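Local atomic coordinates of transcriptional regulator (LacI family) (Clostridium acetobutylicum ATCC 824, PDB entry 3G85), a protein that probably acts as a DNA-binding transcription factor of the LacI family, with a periplasmic-binding-protein-like domain of the kind that senses small molecules. Residues P12-Y17 with A71-N76; W18-S23 with P51-C56; V24-R29 with I223-R228; F30-Q35 with P244-A249. One frame throughout, in Å; residues are numbered along the deposited sequence.

Interaction 1 of 4, residues P12-Y17 with A71-N76; sequences PTIALY and AAIIAN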
loop_
_atom_site.group_PDB
_atom_site.type_symbol
_atom_site.label_atom_id
_atom_site.label_comp_id
_atom_site.label_asym_id
_atom_site.label_seq_id
_atom_site.Cartn_x
_atom_site.Cartn_y
_atom_site.Cartn_z
ATOM N N PRO A 12 13.170 11.606 22.906
ATOM C CA PRO A 12 12.291 10.414 22.926
ATOM C C PRO A 12 12.484 9.589 21.644
ATOM O O PRO A 12 12.849 10.151 20.616
ATOM C CB PRO A 12 10.886 10.997 22.943
ATOM C CG PRO A 12 11.044 12.533 23.015
ATOM C CD PRO A 12 12.442 12.864 22.656
ATOM N N THR A 13 12.230 8.285 21.704
ATOM C CA THR A 13 12.398 7.440 20.523
ATOM C C THR A 13 11.070 6.838 20.070
ATOM O O THR A 13 10.338 6.239 20.883
ATOM C CB THR A 13 13.412 6.288 20.767
ATOM O OG1 THR A 13 14.661 6.855 21.177
ATOM C CG2 THR A 13 13.632 5.473 19.490
ATOM N N ILE A 14 10.810 6.964 18.773
ATOM C CA ILE A 14 9.657 6.339 18.132
ATOM C C ILE A 14 10.142 5.128 17.303
ATOM O O ILE A 14 11.029 5.277 16.447
ATOM C CB ILE A 14 8.971 7.309 17.157
ATOM C CG1 ILE A 14 8.517 8.593 17.892
ATOM C CG2 ILE A 14 7.775 6.630 16.425
ATOM C CD1 ILE A 14 8.163 9.718 16.942
ATOM N N ALA A 15 9.532 3.970 17.521
ATOM C CA ALA A 15 9.898 2.766 16.772
ATOM C C ALA A 15 8.898 2.511 15.637
ATOM O O ALA A 15 7.670 2.549 15.850
ATOM C CB ALA A 15 9.982 1.552 17.699
ATOM N N LEU A 16 9.435 2.237 14.450
ATOM C CA LEU A 16 8.632 1.749 13.353
ATOM C C LEU A 16 8.820 0.238 13.320
ATOM O O LEU A 16 9.905 -0.241 12.956
ATOM C CB LEU A 16 9.074 2.360 12.036
ATOM C CG LEU A 16 8.373 1.871 10.770
ATOM C CD1 LEU A 16 6.870 2.235 10.783
ATOM C CD2 LEU A 16 9.082 2.440 9.560
ATOM N N TYR A 17 7.778 -0.496 13.718
ATOM C CA TYR A 17 7.823 -1.956 13.613
ATOM C C TYR A 17 7.481 -2.398 12.187
ATOM O O TYR A 17 6.414 -2.069 11.697
ATOM C CB TYR A 17 6.873 -2.569 14.618
ATOM C CG TYR A 17 7.474 -2.530 15.988
ATOM C CD1 TYR A 17 8.366 -3.520 16.392
ATOM C CD2 TYR A 17 7.217 -1.454 16.857
ATOM C CE1 TYR A 17 8.958 -3.489 17.640
ATOM C CE2 TYR A 17 7.809 -1.391 18.130
ATOM C CZ TYR A 17 8.700 -2.422 18.505
ATOM O OH TYR A 17 9.303 -2.404 19.739
ATOM N N ALA A 71 7.010 5.624 21.781
ATOM C CA ALA A 71 5.853 5.447 20.904
ATOM C C ALA A 71 6.223 4.435 19.829
ATOM O O ALA A 71 7.416 4.178 19.573
ATOM C CB ALA A 71 5.469 6.780 20.258
ATOM N N ALA A 72 5.214 3.854 19.190
ATOM C CA ALA A 72 5.480 2.924 18.091
ATOM C C ALA A 72 4.488 3.146 16.979
ATOM O O ALA A 72 3.341 3.515 17.236
ATOM C CB ALA A 72 5.385 1.492 18.570
ATOM N N ILE A 73 4.926 2.865 15.757
ATOM C CA ILE A 73 4.057 2.856 14.581
ATOM C C ILE A 73 4.205 1.445 14.033
ATOM O O ILE A 73 5.349 0.989 13.838
ATOM C CB ILE A 73 4.584 3.812 13.483
ATOM C CG1 ILE A 73 4.700 5.260 14.003
ATOM C CG2 ILE A 73 3.669 3.746 12.278
ATOM C CD1 ILE A 73 5.647 6.162 13.187
ATOM N N ILE A 74 3.090 0.762 13.767
ATOM C CA ILE A 74 3.163 -0.586 13.195
ATOM C C ILE A 74 2.810 -0.504 11.743
ATOM O O ILE A 74 1.674 -0.171 11.420
ATOM C CB ILE A 74 2.182 -1.554 13.831
ATOM C CG1 ILE A 74 2.086 -1.372 15.350
ATOM C CG2 ILE A 74 2.544 -2.990 13.376
ATOM C CD1 ILE A 74 3.392 -1.420 16.148
ATOM N N ALA A 75 3.784 -0.794 10.877
ATOM C CA ALA A 75 3.611 -0.626 9.426
ATOM C C ALA A 75 2.528 -1.524 8.804
ATOM O O ALA A 75 1.767 -1.068 7.939
ATOM C CB ALA A 75 4.946 -0.809 8.715
ATOM N N ASN A 76 2.469 -2.797 9.227
ATOM C CA ASN A 76 1.488 -3.735 8.680
ATOM C C ASN A 76 1.133 -4.796 9.704
ATOM O O ASN A 76 1.690 -5.907 9.666
ATOM C CB ASN A 76 2.019 -4.397 7.364
ATOM C CG ASN A 76 1.030 -5.422 6.786
ATOM O OD1 ASN A 76 -0.177 -5.152 6.705
ATOM N ND2 ASN A 76 1.535 -6.604 6.402
HETATM O O HOH W 1 4.576 -4.168 10.626
#

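Interaction 2 of 4, residues W18-S23 with P51-C56; sequences WSSDIS and PYKTDC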
loop_
_atom_site.group_PDB
_atom_site.type_symbol
_atom_site.label_atom_id
_atom_site.label_comp_id
_atom_site.label_asym_id
_atom_site.label_seq_id
_atom_site.Cartn_x
_atom_site.Cartn_y
_atom_site.Cartn_z
ATOM N N TRP A 18 8.393 -3.174 11.582
ATOM C CA TRP A 18 8.357 -3.514 10.158
ATOM C C TRP A 18 8.253 -5.033 9.966
ATOM O O TRP A 18 9.260 -5.765 10.074
ATOM C CB TRP A 18 9.638 -3.003 9.461
ATOM C CG TRP A 18 9.534 -3.118 7.968
ATOM C CD1 TRP A 18 10.040 -4.106 7.171
ATOM C CD2 TRP A 18 8.888 -2.176 7.090
ATOM N NE1 TRP A 18 9.722 -3.849 5.844
ATOM C CE2 TRP A 18 8.986 -2.687 5.783
ATOM C CE3 TRP A 18 8.165 -0.981 7.304
ATOM C CZ2 TRP A 18 8.481 -1.995 4.671
ATOM C CZ3 TRP A 18 7.612 -0.320 6.192
ATOM C CH2 TRP A 18 7.778 -0.839 4.893
ATOM N N SER A 19 7.034 -5.491 9.717
ATOM C CA SER A 19 6.757 -6.926 9.514
ATOM C C SER A 19 7.525 -7.520 8.303
ATOM O O SER A 19 7.665 -6.881 7.244
ATOM C CB SER A 19 5.258 -7.106 9.328
ATOM O OG SER A 19 4.959 -8.482 9.222
ATOM N N SER A 20 8.009 -8.746 8.460
ATOM C CA SER A 20 8.739 -9.424 7.378
ATOM C C SER A 20 7.856 -9.732 6.142
ATOM O O SER A 20 8.376 -10.018 5.058
ATOM C CB SER A 20 9.408 -10.707 7.943
ATOM O OG SER A 20 8.406 -11.636 8.298
ATOM N N ASP A 21 6.539 -9.705 6.274
ATOM C CA ASP A 21 5.711 -9.980 5.078
ATOM C C ASP A 21 5.649 -8.790 4.090
ATOM O O ASP A 21 5.248 -8.965 2.942
ATOM C CB ASP A 21 4.313 -10.500 5.433
ATOM C CG ASP A 21 3.495 -9.517 6.256
ATOM O OD1 ASP A 21 4.041 -8.520 6.778
ATOM O OD2 ASP A 21 2.270 -9.754 6.379
ATOM N N ILE A 22 6.051 -7.598 4.548
ATOM C CA ILE A 22 5.991 -6.416 3.724
ATOM C C ILE A 22 7.109 -6.476 2.673
ATOM O O ILE A 22 8.255 -6.832 2.988
ATOM C CB ILE A 22 6.134 -5.115 4.532
ATOM C CG1 ILE A 22 5.110 -5.065 5.705
ATOM C CG2 ILE A 22 5.972 -3.921 3.574
ATOM C CD1 ILE A 22 5.442 -4.021 6.804
ATOM N N SER A 23 6.768 -6.108 1.443
ATOM C CA SER A 23 7.760 -5.910 0.401
ATOM C C SER A 23 8.838 -4.947 0.911
ATOM O O SER A 23 8.532 -3.806 1.267
ATOM C CB SER A 23 7.083 -5.332 -0.838
ATOM O OG SER A 23 8.058 -5.018 -1.814
ATOM N N PRO A 51 12.635 -4.376 12.400
ATOM C CA PRO A 51 12.145 -5.512 11.609
ATOM C C PRO A 51 11.732 -6.614 12.581
ATOM O O PRO A 51 12.448 -6.871 13.566
ATOM C CB PRO A 51 13.392 -5.940 10.818
ATOM C CG PRO A 51 14.279 -4.745 10.783
ATOM C CD PRO A 51 14.069 -4.106 12.140
ATOM N N TYR A 52 10.580 -7.208 12.366
ATOM C CA TYR A 52 10.188 -8.383 13.117
ATOM C C TYR A 52 9.494 -9.373 12.204
ATOM O O TYR A 52 8.990 -9.021 11.139
ATOM C CB TYR A 52 9.284 -7.973 14.283
ATOM C CG TYR A 52 7.926 -7.494 13.850
ATOM C CD1 TYR A 52 7.730 -6.165 13.463
ATOM C CD2 TYR A 52 6.816 -8.355 13.863
ATOM C CE1 TYR A 52 6.454 -5.728 13.047
ATOM C CE2 TYR A 52 5.563 -7.928 13.447
ATOM C CZ TYR A 52 5.385 -6.602 13.054
ATOM O OH TYR A 52 4.128 -6.134 12.656
ATOM N N LYS A 53 9.465 -10.633 12.619
ATOM C CA LYS A 53 8.889 -11.677 11.797
ATOM C C LYS A 53 7.368 -11.624 11.843
ATOM O O LYS A 53 6.800 -11.350 12.882
ATOM C CB LYS A 53 9.431 -13.032 12.293
ATOM C CG LYS A 53 9.026 -14.245 11.513
ATOM C CD LYS A 53 9.849 -15.435 12.092
ATOM C CE LYS A 53 9.206 -16.792 11.838
ATOM N NZ LYS A 53 8.740 -16.947 10.417
ATOM N N THR A 54 6.715 -11.846 10.704
ATOM C CA THR A 54 5.249 -11.877 10.642
ATOM C C THR A 54 4.663 -12.620 11.854
ATOM O O THR A 54 5.158 -13.681 12.224
ATOM C CB THR A 54 4.776 -12.601 9.358
ATOM O OG1 THR A 54 5.297 -11.913 8.212
ATOM C CG2 THR A 54 3.257 -12.643 9.281
ATOM N N ASP A 55 3.629 -12.051 12.470
ATOM C CA ASP A 55 2.959 -12.657 13.633
ATOM C C ASP A 55 3.745 -12.642 14.942
ATOM O O ASP A 55 3.303 -13.241 15.944
ATOM C CB ASP A 55 2.456 -14.082 13.314
ATOM C CG ASP A 55 1.302 -14.091 12.318
ATOM O OD1 ASP A 55 0.551 -13.085 12.203
ATOM O OD2 ASP A 55 1.129 -15.114 11.639
ATOM N N CYS A 56 4.890 -11.957 14.975
ATOM C CA CYS A 56 5.684 -11.954 16.184
ATOM C C CYS A 56 5.723 -10.604 16.907
ATOM O O CYS A 56 6.549 -10.407 17.784
ATOM C CB CYS A 56 7.103 -12.431 15.890
ATOM S SG CYS A 56 7.159 -14.128 15.259
HETATM O O HOH W 1 4.576 -4.168 10.626
HETATM O O HOH W 2 2.964 -9.428 10.699
#

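Interaction 3 of 4, residues V24-R29 with I223-R228; sequences VNIISR and IGMNDR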
loop_
_atom_site.group_PDB
_atom_site.type_symbol
_atom_site.label_atom_id
_atom_site.label_comp_id
_atom_site.label_asym_id
_atom_site.label_seq_id
_atom_site.Cartn_x
_atom_site.Cartn_y
_atom_site.Cartn_z
ATOM N N VAL A 24 10.093 -5.409 0.951
ATOM C CA VAL A 24 11.155 -4.625 1.604
ATOM C C VAL A 24 11.390 -3.290 0.931
ATOM O O VAL A 24 11.821 -2.336 1.580
ATOM C CB VAL A 24 12.533 -5.367 1.720
ATOM C CG1 VAL A 24 12.386 -6.641 2.529
ATOM C CG2 VAL A 24 13.127 -5.653 0.342
ATOM N N ASN A 25 11.109 -3.207 -0.369
ATOM C CA ASN A 25 11.361 -1.956 -1.094
ATOM C C ASN A 25 10.510 -0.792 -0.631
ATOM O O ASN A 25 10.883 0.385 -0.806
ATOM C CB ASN A 25 11.175 -2.168 -2.594
ATOM C CG ASN A 25 12.216 -3.068 -3.143
ATOM O OD1 ASN A 25 12.059 -4.277 -3.108
ATOM N ND2 ASN A 25 13.312 -2.502 -3.591
ATOM N N ILE A 26 9.364 -1.111 -0.037
ATOM C CA ILE A 26 8.465 -0.059 0.405
ATOM C C ILE A 26 9.099 0.770 1.542
ATOM O O ILE A 26 8.745 1.937 1.773
ATOM C CB ILE A 26 7.075 -0.613 0.815
ATOM C CG1 ILE A 26 6.417 -1.315 -0.373
ATOM C CG2 ILE A 26 6.163 0.548 1.249
ATOM C CD1 ILE A 26 5.143 -2.165 -0.025
ATOM N N ILE A 27 10.080 0.176 2.217
ATOM C CA ILE A 27 10.635 0.795 3.410
ATOM C C ILE A 27 11.294 2.145 3.068
ATOM O O ILE A 27 11.279 3.058 3.871
ATOM C CB ILE A 27 11.542 -0.199 4.183
ATOM C CG1 ILE A 27 11.533 0.093 5.708
ATOM C CG2 ILE A 27 12.911 -0.273 3.582
ATOM C CD1 ILE A 27 12.490 1.154 6.143
ATOM N N SER A 28 11.754 2.302 1.831
ATOM C CA SER A 28 12.382 3.552 1.437
ATOM C C SER A 28 11.459 4.778 1.563
ATOM O O SER A 28 11.909 5.866 1.913
ATOM C CB SER A 28 12.945 3.437 0.012
ATOM O OG SER A 28 11.899 3.269 -0.923
ATOM N N ARG A 29 10.177 4.602 1.260
ATOM C CA ARG A 29 9.214 5.704 1.343
ATOM C C ARG A 29 8.927 6.088 2.773
ATOM O O ARG A 29 8.704 7.264 3.097
ATOM C CB ARG A 29 7.907 5.287 0.658
ATOM C CG ARG A 29 8.129 4.941 -0.855
ATOM C CD ARG A 29 6.783 4.752 -1.526
ATOM N NE ARG A 29 6.089 6.030 -1.673
ATOM C CZ ARG A 29 4.910 6.163 -2.280
ATOM N NH1 ARG A 29 4.286 5.075 -2.728
ATOM N NH2 ARG A 29 4.342 7.354 -2.384
ATOM N N ILE A 223 -1.492 0.123 -8.581
ATOM C CA ILE A 223 -1.441 0.726 -7.240
ATOM C C ILE A 223 0.024 1.054 -6.924
ATOM O O ILE A 223 0.902 0.188 -7.026
ATOM C CB ILE A 223 -2.017 -0.218 -6.162
ATOM C CG1 ILE A 223 -3.507 -0.544 -6.434
ATOM C CG2 ILE A 223 -1.776 0.355 -4.732
ATOM C CD1 ILE A 223 -4.425 0.704 -6.318
ATOM N N GLY A 224 0.282 2.301 -6.559
ATOM C CA GLY A 224 1.669 2.742 -6.331
ATOM C C GLY A 224 2.109 2.453 -4.917
ATOM O O GLY A 224 1.573 3.020 -3.961
HETATM N N MSE A 225 3.060 1.535 -4.768
HETATM C CA MSE A 225 3.516 1.158 -3.424
HETATM C C MSE A 225 4.963 1.564 -3.224
HETATM O O MSE A 225 5.338 2.000 -2.133
HETATM C CB MSE A 225 3.364 -0.353 -3.199
HETATM C CG MSE A 225 1.987 -0.860 -3.555
HETATM SE SE MSE A 225 1.767 -2.653 -2.800
HETATM C CE MSE A 225 -0.109 -2.759 -2.932
ATOM N N ASN A 226 5.779 1.354 -4.262
ATOM C CA ASN A 226 7.190 1.738 -4.217
ATOM C C ASN A 226 7.375 3.168 -4.723
ATOM O O ASN A 226 6.421 3.834 -5.146
ATOM C CB ASN A 226 8.081 0.757 -5.015
ATOM C CG ASN A 226 8.121 -0.650 -4.388
ATOM O OD1 ASN A 226 8.235 -0.809 -3.186
ATOM N ND2 ASN A 226 8.008 -1.667 -5.223
ATOM N N ASP A 227 8.607 3.643 -4.661
ATOM C CA ASP A 227 8.983 4.983 -5.116
ATOM C C ASP A 227 8.308 5.404 -6.448
ATOM O O ASP A 227 8.451 4.735 -7.454
ATOM C CB ASP A 227 10.516 4.980 -5.222
ATOM C CG ASP A 227 11.118 6.350 -5.346
ATOM O OD1 ASP A 227 10.603 7.193 -6.134
ATOM O OD2 ASP A 227 12.182 6.548 -4.690
ATOM N N ARG A 228 7.546 6.500 -6.420
ATOM C CA ARG A 228 6.826 7.038 -7.588
ATOM C C ARG A 228 7.697 7.227 -8.857
ATOM O O ARG A 228 7.179 7.192 -9.991
ATOM C CB ARG A 228 6.222 8.404 -7.236
ATOM C CG ARG A 228 5.078 8.382 -6.205
ATOM C CD ARG A 228 4.533 9.837 -6.052
ATOM N NE ARG A 228 3.309 9.840 -5.251
ATOM C CZ ARG A 228 2.876 10.858 -4.489
ATOM N NH1 ARG A 228 3.588 11.988 -4.414
ATOM N NH2 ARG A 228 1.734 10.740 -3.802
HETATM O O HOH W 3 10.501 1.971 -3.223
#

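Interaction 4 of 4, residues F30-Q35 with P244-A249; sequences FLRGLQ and PIEEMA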
loop_
_atom_site.group_PDB
_atom_site.type_symbol
_atom_site.label_atom_id
_atom_site.label_comp_id
_atom_site.label_asym_id
_atom_site.label_seq_id
_atom_site.Cartn_x
_atom_site.Cartn_y
_atom_site.Cartn_z
ATOM N N PHE A 30 8.869 5.081 3.621
ATOM C CA PHE A 30 8.682 5.333 5.044
ATOM C C PHE A 30 9.867 6.111 5.609
ATOM O O PHE A 30 9.700 7.116 6.312
ATOM C CB PHE A 30 8.582 4.010 5.765
ATOM C CG PHE A 30 7.205 3.486 5.852
ATOM C CD1 PHE A 30 6.436 3.749 6.980
ATOM C CD2 PHE A 30 6.682 2.712 4.814
ATOM C CE1 PHE A 30 5.119 3.225 7.106
ATOM C CE2 PHE A 30 5.360 2.173 4.919
ATOM C CZ PHE A 30 4.581 2.458 6.073
ATOM N N LEU A 31 11.062 5.621 5.320
ATOM C CA LEU A 31 12.284 6.306 5.745
ATOM C C LEU A 31 12.329 7.725 5.163
ATOM O O LEU A 31 12.599 8.682 5.880
ATOM C CB LEU A 31 13.514 5.478 5.345
ATOM C CG LEU A 31 14.863 6.007 5.847
ATOM C CD1 LEU A 31 14.800 6.090 7.369
ATOM C CD2 LEU A 31 16.025 5.130 5.383
ATOM N N ARG A 32 12.047 7.867 3.868
ATOM C CA ARG A 32 12.062 9.197 3.257
ATOM C C ARG A 32 11.084 10.106 3.961
ATOM O O ARG A 32 11.433 11.236 4.298
ATOM C CB ARG A 32 11.732 9.161 1.767
ATOM C CG ARG A 32 12.001 10.492 1.104
ATOM C CD ARG A 32 11.527 10.571 -0.341
ATOM N NE ARG A 32 11.899 9.409 -1.146
ATOM C CZ ARG A 32 13.056 9.231 -1.778
ATOM N NH1 ARG A 32 14.039 10.144 -1.688
ATOM N NH2 ARG A 32 13.234 8.108 -2.489
ATOM N N GLY A 33 9.860 9.618 4.201
ATOM C CA GLY A 33 8.843 10.434 4.863
ATOM C C GLY A 33 9.242 10.806 6.284
ATOM O O GLY A 33 9.014 11.955 6.720
ATOM N N LEU A 34 9.822 9.843 7.003
ATOM C CA LEU A 34 10.269 10.081 8.389
ATOM C C LEU A 34 11.462 11.052 8.460
ATOM O O LEU A 34 11.414 11.989 9.250
ATOM C CB LEU A 34 10.601 8.787 9.130
ATOM C CG LEU A 34 9.428 7.808 9.362
ATOM C CD1 LEU A 34 10.034 6.486 9.830
ATOM C CD2 LEU A 34 8.332 8.332 10.316
ATOM N N GLN A 35 12.506 10.811 7.664
ATOM C CA GLN A 35 13.661 11.733 7.577
ATOM C C GLN A 35 13.151 13.167 7.324
ATOM O O GLN A 35 13.590 14.134 7.961
ATOM C CB GLN A 35 14.683 11.281 6.497
ATOM C CG GLN A 35 15.517 9.978 6.849
ATOM C CD GLN A 35 16.353 9.396 5.663
ATOM O OE1 GLN A 35 17.406 8.760 5.867
ATOM N NE2 GLN A 35 15.891 9.622 4.432
ATOM N N PRO A 244 0.118 7.357 -0.511
ATOM C CA PRO A 244 1.003 8.499 -0.169
ATOM C C PRO A 244 1.812 8.244 1.112
ATOM O O PRO A 244 1.641 8.916 2.150
ATOM C CB PRO A 244 0.030 9.682 -0.072
ATOM C CG PRO A 244 -1.311 9.006 0.429
ATOM C CD PRO A 244 -1.302 7.589 -0.154
ATOM N N ILE A 245 2.720 7.274 1.020
ATOM C CA ILE A 245 3.384 6.740 2.182
ATOM C C ILE A 245 4.249 7.788 2.859
ATOM O O ILE A 245 4.277 7.844 4.098
ATOM C CB ILE A 245 4.200 5.490 1.844
ATOM C CG1 ILE A 245 3.227 4.322 1.536
ATOM C CG2 ILE A 245 5.131 5.109 3.012
ATOM C CD1 ILE A 245 3.855 3.224 0.615
ATOM N N GLU A 246 4.959 8.606 2.072
ATOM C CA GLU A 246 5.812 9.637 2.694
ATOM C C GLU A 246 5.012 10.567 3.620
ATOM O O GLU A 246 5.400 10.728 4.786
ATOM C CB GLU A 246 6.651 10.434 1.677
ATOM C CG GLU A 246 7.595 9.531 0.862
ATOM C CD GLU A 246 6.950 8.918 -0.362
ATOM O OE1 GLU A 246 5.723 9.017 -0.548
ATOM O OE2 GLU A 246 7.696 8.303 -1.134
ATOM N N GLU A 247 3.913 11.133 3.112
ATOM C CA GLU A 247 3.077 12.044 3.890
ATOM C C GLU A 247 2.421 11.338 5.062
ATOM O O GLU A 247 2.319 11.909 6.163
ATOM C CB GLU A 247 2.000 12.665 3.008
ATOM C CG GLU A 247 2.533 13.648 2.004
ATOM C CD GLU A 247 3.266 14.839 2.632
ATOM O OE1 GLU A 247 2.989 15.220 3.798
ATOM O OE2 GLU A 247 4.145 15.397 1.946
HETATM N N MSE A 248 1.979 10.097 4.835
HETATM C CA MSE A 248 1.391 9.299 5.938
HETATM C C MSE A 248 2.368 9.043 7.083
HETATM O O MSE A 248 2.001 9.151 8.265
HETATM C CB MSE A 248 0.844 7.970 5.402
HETATM C CG MSE A 248 -0.363 8.203 4.486
HETATM SE SE MSE A 248 -0.856 6.543 3.525
HETATM C CE MSE A 248 -1.681 5.519 5.008
ATOM N N ALA A 249 3.597 8.682 6.732
ATOM C CA ALA A 249 4.635 8.444 7.728
ATOM C C ALA A 249 4.928 9.719 8.550
ATOM O O ALA A 249 5.054 9.650 9.779
ATOM C CB ALA A 249 5.911 7.906 7.061
HETATM O O HOH W 4 6.712 13.541 5.527
#

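Interaction 1 of 4, residues P12-Y17 with A71-N76
Strands 13-17 and 71-74 run parallel, with Ala15 facing Ala72 at 4.6 Å between their CA atoms and the segment axes 20° apart. Four backbone hydrogen bonds join them in the usual parallel zigzag. Ala15 bonds through both its N and its O: its N donates to Ala71 O, and its O accepts Ile73 N at 2.8 Å. Tyr17 repeats the pattern. Its N donates to Ile73 O at 2.8 Å, and its O takes Ala75 N just past the strand end. Tyr17 O also accepts a hydrogen bond from a water, which in turn accepts from Asn76 N and so bridges the two segments. These are central strands of the parallel N-terminal sheet of a LacI-type, periplasmic-binding-protein-like fold, where strand 46-52 lies on the other side of 13-19. Ile14, Leu16, Ala71 and Ile73 point to the face that carries helix 245-260. Here Ile73 sits between two side chains. Its CD1 meets Ile14 CG2 at 3.9 Å, and its CG2 meets Leu16 CD1 at 3.8 Å. A chi2 of 64° places Leu16 CD1, which also reaches Ala75 CB. Ala15, Tyr17, Ala72 and Ile74 share the other face. The Tyr17 ring turns an edge to Ala72, whose CB lies in the ring plane 3.8 Å from CE2. Ile74 CD1 approaches CD2 of the same ring obliquely, at 3.9 Å. Beyond the strand, the Asn76 side chain bonds to Asp21, Arg99 and Asn139.

Interaction 2 of 4, residues W18-S23 with P51-C56
Ser20 OG accepts Thr54 N at 2.9 Å, with an N-H...O angle of 160°. The hydroxyl stands between its own backbone N and carbonyl carbon (chi1 68°), and the bond ties Ser20 directly to the turn after strand 46-52. Thr54 OG1 lies close by, 3.3 Å from Asp21 CB. Ser19 OG supports this from within its own segment. It donates to Asp21 OD1 at 2.6 Å, from above the carboxylate plane, and the same OD1 also takes a bond from Asn76. Ser19 OG accepts a hydrogen bond from a water that in turn accepts from Asp55 N. The water links the end of strand 13-19 to the same turn. The strand ends are paired by Tyr52 N, which donates to Trp18 O at 3.0 Å from above the carbonyl plane. A second bond, from Ser20 N to Tyr52 O, is weak and bent. The Tyr52 ring folds back over Ser19. Ser19 CA lies over one face, 3.9 Å from the ring centroid and offset toward the rim, as a CH-pi contact. A second water accepts from Ser19 N and bonds to Tyr52 OH, which helps to fix the ring's far end. Trp18 projects to the opposite face of the sheet. Ile22 CD1 sits 3.8 Å above the centre of its ring system, and Phe30 meets it edge-to-face. Strands 13-19 and 46-52, parallel neighbours joined through helix 27-40, form a beta-alpha-beta unit, the building block of the alpha/beta lobes of this fold.

Interaction 3 of 4, residues V24-R29 with I223-R228
Arg29 reaches across to the loop after strand 219-224 and lays its CD 3.2 Å from Met225 O. Its NH1 donates to that carbonyl in a straight but weak bond of 3.3 Å. Gly224 O lies at the edge of the same guanidinium, in its plane. The contact joins the start of helix 27-40, in a beta-alpha-beta unit of the N-terminal sheet, to a loop of the C-terminal sheet. It therefore spans the two lobes of the periplasmic-binding-protein-like fold. Nearby, Ile26 lies against Met225, a selenomethionine here, with CD1 4.1 Å from its CB. Asn226 points its OD1 at Asn25 CB and at Ile26 CG1; the Asn226 and Ile26 side chains cross at about a right angle. A water bridges the backbones: it donates to Asn25 O and is the acceptor for Asp227 N.

A second shell fixes these groups. Arg29 NE forms a salt bridge with Glu246, and NH2 one with Asp242. Arg228 NE also pairs with Asp242, whose charge probably eases the approach of the two guanidiniums, Arg29 NH2 and Arg228 NE, which stand 3.9 Å apart. Their planes are turned 60° to each other. Asp197 OD1 accepts the backbone N of both Met225 and Asn226 and so holds the loop. Asp227 stands at the N-cap of helix 228-232: its OD1 accepts Glu229 N, while its OD2 forms a salt bridge with Arg32 NH2.

Interaction 4 of 4, residues F30-Q35 with P244-A249
Helix segments 30-35 and 245-249 pass 7.3 Å apart at their axes, with their N-to-C directions 48° apart. The closest point is Gly33 against Glu246, whose CA atoms are only 3.8 Å from each other. Gly33 CA makes a CH...O contact with Glu246 O at 3.5 Å. A CB on this residue would run into that carbonyl, so the absence of a side chain allows the close approach. A water donates to both Gly33 O and Glu246 O and bridges the helices beside this point. On one flank lies the ring of Phe30. Ile245 CG2, anti to the backbone N, presses on one face of it, 3.7 Å from the centroid and offset toward the rim. Its nearest ring atom is CD2, at 3.4 Å. Ala249 CB meets the same ring obliquely. It also touches Leu34, whose CD2 comes to 4.1 Å from it and to 3.6 Å from Ala249 O. The other flank is polar. Glu246 packs its CB against Gly33 CA and then bends at chi2 (86°), and its carboxylate forms a salt bridge with Arg29. Arg32 NE stays 4.3 Å from Glu246 OE2, beyond a salt bridge; the partner of Arg32 is Asp227. The Phe30 ring also meets Phe97 of strand 94-97, with the ring planes at about 50°. Two helices packed side by side over one face of a parallel sheet are characteristic of the alpha/beta lobes of this fold; here Gly33 lets them come close.

In the fold
From the N terminus, strand 13-19 enters interaction 1, which closes a loop with strand 71-74. Interaction 2 closes a shorter loop from the end of the same strand to 51-56 and nests inside the first. The two share a sheet and water 1. Helix 27-40 follows, and its successive parts make interactions 3 and 4. Both close long loops, to 223-228 and 244-249, and they cross each other and the first two. Interaction 3 ties the helix to the C-terminal sheet; interaction 4 ties it to helix 245-260 over the N-terminal sheet. Salt bridges Arg29-Glu246 and Asp227-Arg32 link these two, and Trp18 joins interaction 2 to both.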